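Local coordinates for capsid polyprotein VP90 (Turkey astrovirus 2, PDB 3TS3) that forms, through this projection domain, the surface spike of the astrovirus capsid, the whole polyprotein probably assembling into an icosahedral T=3 immature shell, at residues W77-V82 / K164-F169; P142-G147 / A154-R159. All coordinates share one frame; numbering follows the deposited sequence. Where two conformers were deposited one is given.

Contact 1: residues W77-V82 / K164-F169; sequences WNILDV and KYILFF
Asn78 grips the carbonyl oxygen of Phe169 twice: its backbone N donates to Phe169 O at 2.9 Å, and its side-chain ND2 reaches the same oxygen at 3.2 Å from above the carbonyl plane, while that oxygen lies close to the plane of the amide. A chi1 of -54° sets CG beside the backbone N of Asn78, and a chi2 of -83° turns ND2 to the oxygen that this N also reaches; OD1 is taken by the hydroxyl of Tyr179. An asparagine suits this place because its short amide can donate and accept at once. A chi1 of 62° puts Phe169 CG in the crowded position between its backbone N and carbonyl carbon, and the ring beyond it lies against Asn78 and Leu80. Asn78 CB sits over one face toward the rim, making a CH-pi contact, and Leu80 CD1 meets the ring edge near its plane, 3.7 Å from Phe169 CZ. Further along, Leu80 and Leu167 exchange backbone bonds as an antiparallel hydrogen-bonded pair, and Val82 N closes the ladder on Tyr165 O.

On the other face, Ile79 CG2 and Ile166 CG2 press together at 3.4 Å, tighter than usual for two methyls; both are beta-branched residues that favour extended backbone. Ile79 CG1 touches the Phe168 ring at its edge, and Phe168 CZ comes within 3.6 Å of Trp77 CE3, the two rings nearly coplanar in tilt but so offset that little of one covers the other. Asp81 OD2 and Lys164 NZ stay 4.2 Å apart, beyond a salt bridge, whereas Asp81 OD1 bonds to Thr83 OG1. The chemistry thus implies a mostly apolar strand pairing in the spike's antiparallel sheet, the buried side-chain amide of Asn78 bonded at both ND2 and OD1 and the nearby opposite charges probably adding only modest attraction.

Contact 2: residues P142-G147 / A154-R159; sequences PVISMG and AALFYR
Val143 turns CG2 anti to its backbone N, and Phe157 carries CG beside its own N (chi1 -64°); the two side chains run alongside each other in one direction, with Val143 CG2 3.3 Å from Phe157 CE1. The compact branched valine offers this methyl at the CD1-CE1 side of the ring, and beta-branching suits a strand; at this close non-hydrogen-bonded pair the CA atoms of Val143 and Phe157 are 4.5 Å apart. On the opposite face, in the conformer given, Met146 CG lies 3.9 Å from Leu156 CB. Strands 142-148 and 153-159 form an antiparallel beta hairpin within the large sheet of the spike domain. Ile144 and Leu156 exchange two backbone bonds, as do Met146 and Ala154. The small Ala154 faces Phe169 and Phe187, while Ala155 CB lies 4.1 Å from Val143 CG2. Pro142 lacks an N-H but accepts through its O from Tyr158 N at 3.1 Å, while its CB and CG both rest against Tyr158 CB. Ser145 OG is hydrogen-bonded to Trp190 O, just beyond strand 187-189, and to Arg153 NE.

How the contacts relate
Contact 1 and contact 2 belong to one antiparallel sheet, their centres about 9 Å apart. Strand 153-159 is followed in the chain by strand 164-171, its neighbour in the sheet, so the order across it runs 76-81, 164-171, 153-159, 142-148. The hairpin of contact 2 is nested inside the long loop that contact 1 closes. The two are probably joined by backbone hydrogen bonds, Ile166 N to Phe157 O and Arg159 N to Lys164 O, both 2.8 Å. Tyr165 CE1 packs 3.6 Å from Tyr158 CE1, and the Ala154 methyl CB rests against the backbone carbonyl Phe168 O; the tyrosine rings, and Phe168 with Phe157, carry side-chain packing across the seam.

Contact 1: residues W77-V82 / K164-F169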
loop_
_atom_site.group_PDB
_atom_site.type_symbol
_atom_site.label_atom_id
_atom_site.label_comp_id
_atom_site.label_asym_id
_atom_site.label_seq_id
_atom_site.Cartn_x
_atom_site.Cartn_y
_atom_site.Cartn_z
ATOM N N TRP C 77 3.982 -17.706 -11.060
ATOM C CA TRP C 77 4.634 -16.507 -11.544
ATOM C C TRP C 77 3.598 -15.517 -12.032
ATOM O O TRP C 77 2.659 -15.883 -12.702
ATOM C CB TRP C 77 5.643 -16.889 -12.629
ATOM C CG TRP C 77 6.677 -17.789 -12.049
ATOM C CD1 TRP C 77 6.688 -19.151 -12.068
ATOM C CD2 TRP C 77 7.822 -17.389 -11.292
ATOM N NE1 TRP C 77 7.787 -19.623 -11.394
ATOM C CE2 TRP C 77 8.500 -18.558 -10.910
ATOM C CE3 TRP C 77 8.350 -16.154 -10.918
ATOM C CZ2 TRP C 77 9.668 -18.523 -10.158
ATOM C CZ3 TRP C 77 9.503 -16.123 -10.186
ATOM C CH2 TRP C 77 10.156 -17.297 -9.816
ATOM N N ASN C 78 3.763 -14.271 -11.634
ATOM C CA ASN C 78 2.768 -13.259 -11.899
ATOM C C ASN C 78 3.328 -12.043 -12.607
ATOM O O ASN C 78 4.272 -11.447 -12.149
ATOM C CB ASN C 78 2.141 -12.850 -10.567
ATOM C CG ASN C 78 1.609 -14.040 -9.798
ATOM O OD1 ASN C 78 0.514 -14.495 -10.046
ATOM N ND2 ASN C 78 2.396 -14.551 -8.870
ATOM N N ILE C 79 2.723 -11.699 -13.736
ATOM C CA ILE C 79 3.089 -10.511 -14.478
ATOM C C ILE C 79 1.895 -9.566 -14.371
ATOM O O ILE C 79 0.897 -9.741 -15.060
ATOM C CB ILE C 79 3.345 -10.864 -15.954
ATOM C CG1 ILE C 79 4.363 -11.998 -16.058
ATOM C CG2 ILE C 79 3.833 -9.659 -16.721
ATOM C CD1 ILE C 79 4.497 -12.593 -17.442
ATOM N N LEU C 80 2.018 -8.555 -13.518
ATOM C CA LEU C 80 0.919 -7.628 -13.269
ATOM C C LEU C 80 1.246 -6.211 -13.734
ATOM O O LEU C 80 2.390 -5.803 -13.736
ATOM C CB LEU C 80 0.539 -7.624 -11.787
ATOM C CG LEU C 80 0.089 -8.953 -11.189
ATOM C CD1 LEU C 80 -0.470 -8.700 -9.798
ATOM C CD2 LEU C 80 -0.956 -9.606 -12.066
ATOM N N ASP C 81 0.212 -5.478 -14.126
ATOM C CA ASP C 81 0.362 -4.122 -14.634
ATOM C C ASP C 81 -0.015 -3.135 -13.529
ATOM O O ASP C 81 -1.106 -3.191 -13.003
ATOM C CB ASP C 81 -0.583 -3.958 -15.831
ATOM C CG ASP C 81 -0.609 -2.548 -16.384
ATOM O OD1 ASP C 81 0.340 -1.793 -16.173
ATOM O OD2 ASP C 81 -1.600 -2.224 -17.057
ATOM N N VAL C 82 0.911 -2.257 -13.154
ATOM C CA VAL C 82 0.630 -1.262 -12.126
ATOM C C VAL C 82 0.543 0.151 -12.698
ATOM O O VAL C 82 0.532 1.115 -11.969
ATOM C CB VAL C 82 1.645 -1.328 -10.964
ATOM C CG1 VAL C 82 1.484 -2.636 -10.206
ATOM C CG2 VAL C 82 3.068 -1.160 -11.480
ATOM N N LYS C 164 4.208 0.450 -20.181
ATOM C CA LYS C 164 3.584 -0.174 -19.024
ATOM C C LYS C 164 4.594 -0.522 -17.941
ATOM O O LYS C 164 5.674 -1.012 -18.225
ATOM C CB LYS C 164 2.833 -1.448 -19.426
ATOM C CG LYS C 164 1.488 -1.222 -20.096
ATOM C CD LYS C 164 0.729 -2.533 -20.148
ATOM C CE LYS C 164 -0.571 -2.396 -20.894
ATOM N NZ LYS C 164 -1.264 -3.701 -20.986
ATOM N N TYR C 165 4.218 -0.270 -16.697
ATOM C CA TYR C 165 5.042 -0.656 -15.564
ATOM C C TYR C 165 4.570 -2.041 -15.158
ATOM O O TYR C 165 3.414 -2.240 -14.823
ATOM C CB TYR C 165 4.849 0.310 -14.398
ATOM C CG TYR C 165 5.425 1.689 -14.612
ATOM C CD1 TYR C 165 4.705 2.675 -15.261
ATOM C CD2 TYR C 165 6.679 2.003 -14.138
ATOM C CE1 TYR C 165 5.234 3.927 -15.442
ATOM C CE2 TYR C 165 7.209 3.236 -14.316
ATOM C CZ TYR C 165 6.477 4.201 -14.962
ATOM O OH TYR C 165 7.017 5.434 -15.132
ATOM N N ILE C 166 5.483 -2.998 -15.217
ATOM C CA ILE C 166 5.141 -4.376 -14.966
ATOM C C ILE C 166 5.762 -4.859 -13.674
ATOM O O ILE C 166 6.966 -4.842 -13.524
ATOM C CB ILE C 166 5.664 -5.263 -16.108
ATOM C CG1 ILE C 166 5.087 -4.790 -17.441
ATOM C CG2 ILE C 166 5.348 -6.720 -15.846
ATOM C CD1 ILE C 166 3.584 -4.903 -17.518
ATOM N N LEU C 167 4.927 -5.308 -12.751
ATOM C CA LEU C 167 5.429 -5.823 -11.492
ATOM C C LEU C 167 5.470 -7.343 -11.596
ATOM O O LEU C 167 4.460 -7.975 -11.821
ATOM C CB LEU C 167 4.509 -5.386 -10.353
ATOM C CG LEU C 167 4.868 -5.893 -8.957
ATOM C CD1 LEU C 167 6.208 -5.361 -8.488
ATOM C CD2 LEU C 167 3.768 -5.546 -7.980
ATOM N N PHE C 168 6.661 -7.913 -11.455
ATOM C CA PHE C 168 6.861 -9.341 -11.652
ATOM C C PHE C 168 7.303 -10.001 -10.356
ATOM O O PHE C 168 8.301 -9.622 -9.779
ATOM C CB PHE C 168 7.913 -9.543 -12.751
ATOM C CG PHE C 168 8.347 -10.968 -12.933
ATOM C CD1 PHE C 168 7.487 -11.893 -13.466
ATOM C CD2 PHE C 168 9.624 -11.373 -12.595
ATOM C CE1 PHE C 168 7.874 -13.188 -13.650
ATOM C CE2 PHE C 168 10.011 -12.679 -12.771
ATOM C CZ PHE C 168 9.138 -13.582 -13.294
ATOM N N PHE C 169 6.524 -10.976 -9.904
ATOM C CA PHE C 169 6.803 -11.642 -8.648
ATOM C C PHE C 169 6.168 -13.023 -8.602
ATOM O O PHE C 169 5.266 -13.318 -9.363
ATOM C CB PHE C 169 6.276 -10.782 -7.492
ATOM C CG PHE C 169 4.794 -10.574 -7.522
ATOM C CD1 PHE C 169 3.969 -11.322 -6.713
ATOM C CD2 PHE C 169 4.228 -9.650 -8.368
ATOM C CE1 PHE C 169 2.628 -11.145 -6.741
ATOM C CE2 PHE C 169 2.878 -9.470 -8.396
ATOM C CZ PHE C 169 2.077 -10.208 -7.575
#

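Contact 2: residues P142-G147 / A154-R159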
loop_
_atom_site.group_PDB
_atom_site.type_symbol
_atom_site.label_atom_id
_atom_site.label_comp_id
_atom_site.label_asym_id
_atom_site.label_seq_id
_atom_site.Cartn_x
_atom_site.Cartn_y
_atom_site.Cartn_z
ATOM N N PRO C 142 14.006 -0.615 -18.544
ATOM C CA PRO C 142 14.353 -0.389 -17.144
ATOM C C PRO C 142 13.898 -1.545 -16.263
ATOM O O PRO C 142 12.811 -2.056 -16.450
ATOM C CB PRO C 142 13.557 0.866 -16.795
ATOM C CG PRO C 142 13.494 1.634 -18.080
ATOM C CD PRO C 142 13.410 0.582 -19.169
ATOM N N VAL C 143 14.752 -1.954 -15.334
ATOM C CA VAL C 143 14.391 -2.946 -14.340
ATOM C C VAL C 143 14.842 -2.487 -12.958
ATOM O O VAL C 143 15.906 -1.903 -12.811
ATOM C CB VAL C 143 14.919 -4.361 -14.679
ATOM C CG1 VAL C 143 16.429 -4.388 -14.776
ATOM C CG2 VAL C 143 14.424 -5.367 -13.661
ATOM N N ILE C 144 14.000 -2.718 -11.962
ATOM C CA ILE C 144 14.321 -2.318 -10.602
ATOM C C ILE C 144 14.145 -3.473 -9.624
ATOM O O ILE C 144 13.113 -4.112 -9.601
ATOM C CB ILE C 144 13.450 -1.129 -10.144
ATOM C CG1 ILE C 144 13.686 0.087 -11.042
ATOM C CG2 ILE C 144 13.726 -0.788 -8.684
ATOM C CD1 ILE C 144 12.663 1.196 -10.853
ATOM N N SER C 145 15.163 -3.711 -8.808
ATOM C CA SER C 145 15.110 -4.722 -7.762
ATOM C C SER C 145 14.229 -4.233 -6.616
ATOM O O SER C 145 14.447 -3.160 -6.091
ATOM C CB SER C 145 16.534 -4.969 -7.266
ATOM O OG SER C 145 16.557 -5.641 -6.030
ATOM N N MET C 146 13.239 -5.031 -6.230
ATOM C CA MET C 146 12.230 -4.745 -5.263
ATOM C C MET C 146 12.118 -5.915 -4.344
ATOM O O MET C 146 12.464 -7.032 -4.649
ATOM C CB MET C 146 10.863 -4.480 -5.917
ATOM C CG MET C 146 10.847 -3.427 -7.032
ATOM S SD MET C 146 11.052 -1.739 -6.423
ATOM C CE MET C 146 9.525 -1.468 -5.521
ATOM N N GLY C 147 11.422 -5.723 -3.261
ATOM C CA GLY C 147 11.007 -6.786 -2.374
ATOM C C GLY C 147 9.712 -6.440 -1.690
ATOM O O GLY C 147 9.434 -5.270 -1.437
ATOM N N ALA C 154 11.600 -9.388 -5.946
ATOM C CA ALA C 154 10.742 -9.169 -7.105
ATOM C C ALA C 154 11.358 -8.121 -8.025
ATOM O O ALA C 154 12.375 -7.541 -7.710
ATOM C CB ALA C 154 9.360 -8.727 -6.664
ATOM N N ALA C 155 10.736 -7.899 -9.173
ATOM C CA ALA C 155 11.240 -6.913 -10.104
ATOM C C ALA C 155 10.142 -6.010 -10.623
ATOM O O ALA C 155 9.049 -6.464 -10.891
ATOM C CB ALA C 155 11.931 -7.597 -11.267
ATOM N N LEU C 156 10.460 -4.731 -10.782
ATOM C CA LEU C 156 9.555 -3.797 -11.430
ATOM C C LEU C 156 10.211 -3.415 -12.750
ATOM O O LEU C 156 11.339 -2.940 -12.771
ATOM C CB LEU C 156 9.328 -2.555 -10.569
ATOM C CG LEU C 156 8.497 -1.410 -11.162
ATOM C CD1 LEU C 156 7.063 -1.822 -11.411
ATOM C CD2 LEU C 156 8.546 -0.202 -10.243
ATOM N N PHE C 157 9.495 -3.636 -13.844
ATOM C CA PHE C 157 10.004 -3.322 -15.165
ATOM C C PHE C 157 9.208 -2.172 -15.752
ATOM O O PHE C 157 8.064 -1.950 -15.392
ATOM C CB PHE C 157 9.806 -4.499 -16.129
ATOM C CG PHE C 157 10.564 -5.750 -15.782
ATOM C CD1 PHE C 157 11.902 -5.882 -16.102
ATOM C CD2 PHE C 157 9.915 -6.828 -15.215
ATOM C CE1 PHE C 157 12.584 -7.043 -15.810
ATOM C CE2 PHE C 157 10.590 -7.987 -14.930
ATOM C CZ PHE C 157 11.927 -8.091 -15.226
ATOM N N TYR C 158 9.827 -1.451 -16.676
ATOM C CA TYR C 158 9.095 -0.525 -17.510
ATOM C C TYR C 158 9.214 -1.098 -18.915
ATOM O O TYR C 158 10.294 -1.098 -19.495
ATOM C CB TYR C 158 9.674 0.884 -17.434
ATOM C CG TYR C 158 8.877 1.913 -18.214
ATOM C CD1 TYR C 158 7.567 2.182 -17.894
ATOM C CD2 TYR C 158 9.449 2.615 -19.251
ATOM C CE1 TYR C 158 6.836 3.108 -18.595
ATOM C CE2 TYR C 158 8.728 3.547 -19.957
ATOM C CZ TYR C 158 7.420 3.795 -19.625
ATOM O OH TYR C 158 6.692 4.727 -20.328
ATOM N N ARG C 159 8.098 -1.581 -19.456
ATOM C CA ARG C 159 8.105 -2.132 -20.806
ATOM C C ARG C 159 7.863 -0.964 -21.746
ATOM O O ARG C 159 6.742 -0.538 -21.959
ATOM C CB ARG C 159 7.020 -3.197 -20.972
ATOM C CG ARG C 159 7.060 -3.921 -22.319
ATOM C CD ARG C 159 5.800 -4.736 -22.602
ATOM N NE ARG C 159 5.642 -5.885 -21.720
ATOM C CZ ARG C 159 4.531 -6.182 -21.057
ATOM N NH1 ARG C 159 3.459 -5.410 -21.156
ATOM N NH2 ARG C 159 4.500 -7.256 -20.289
#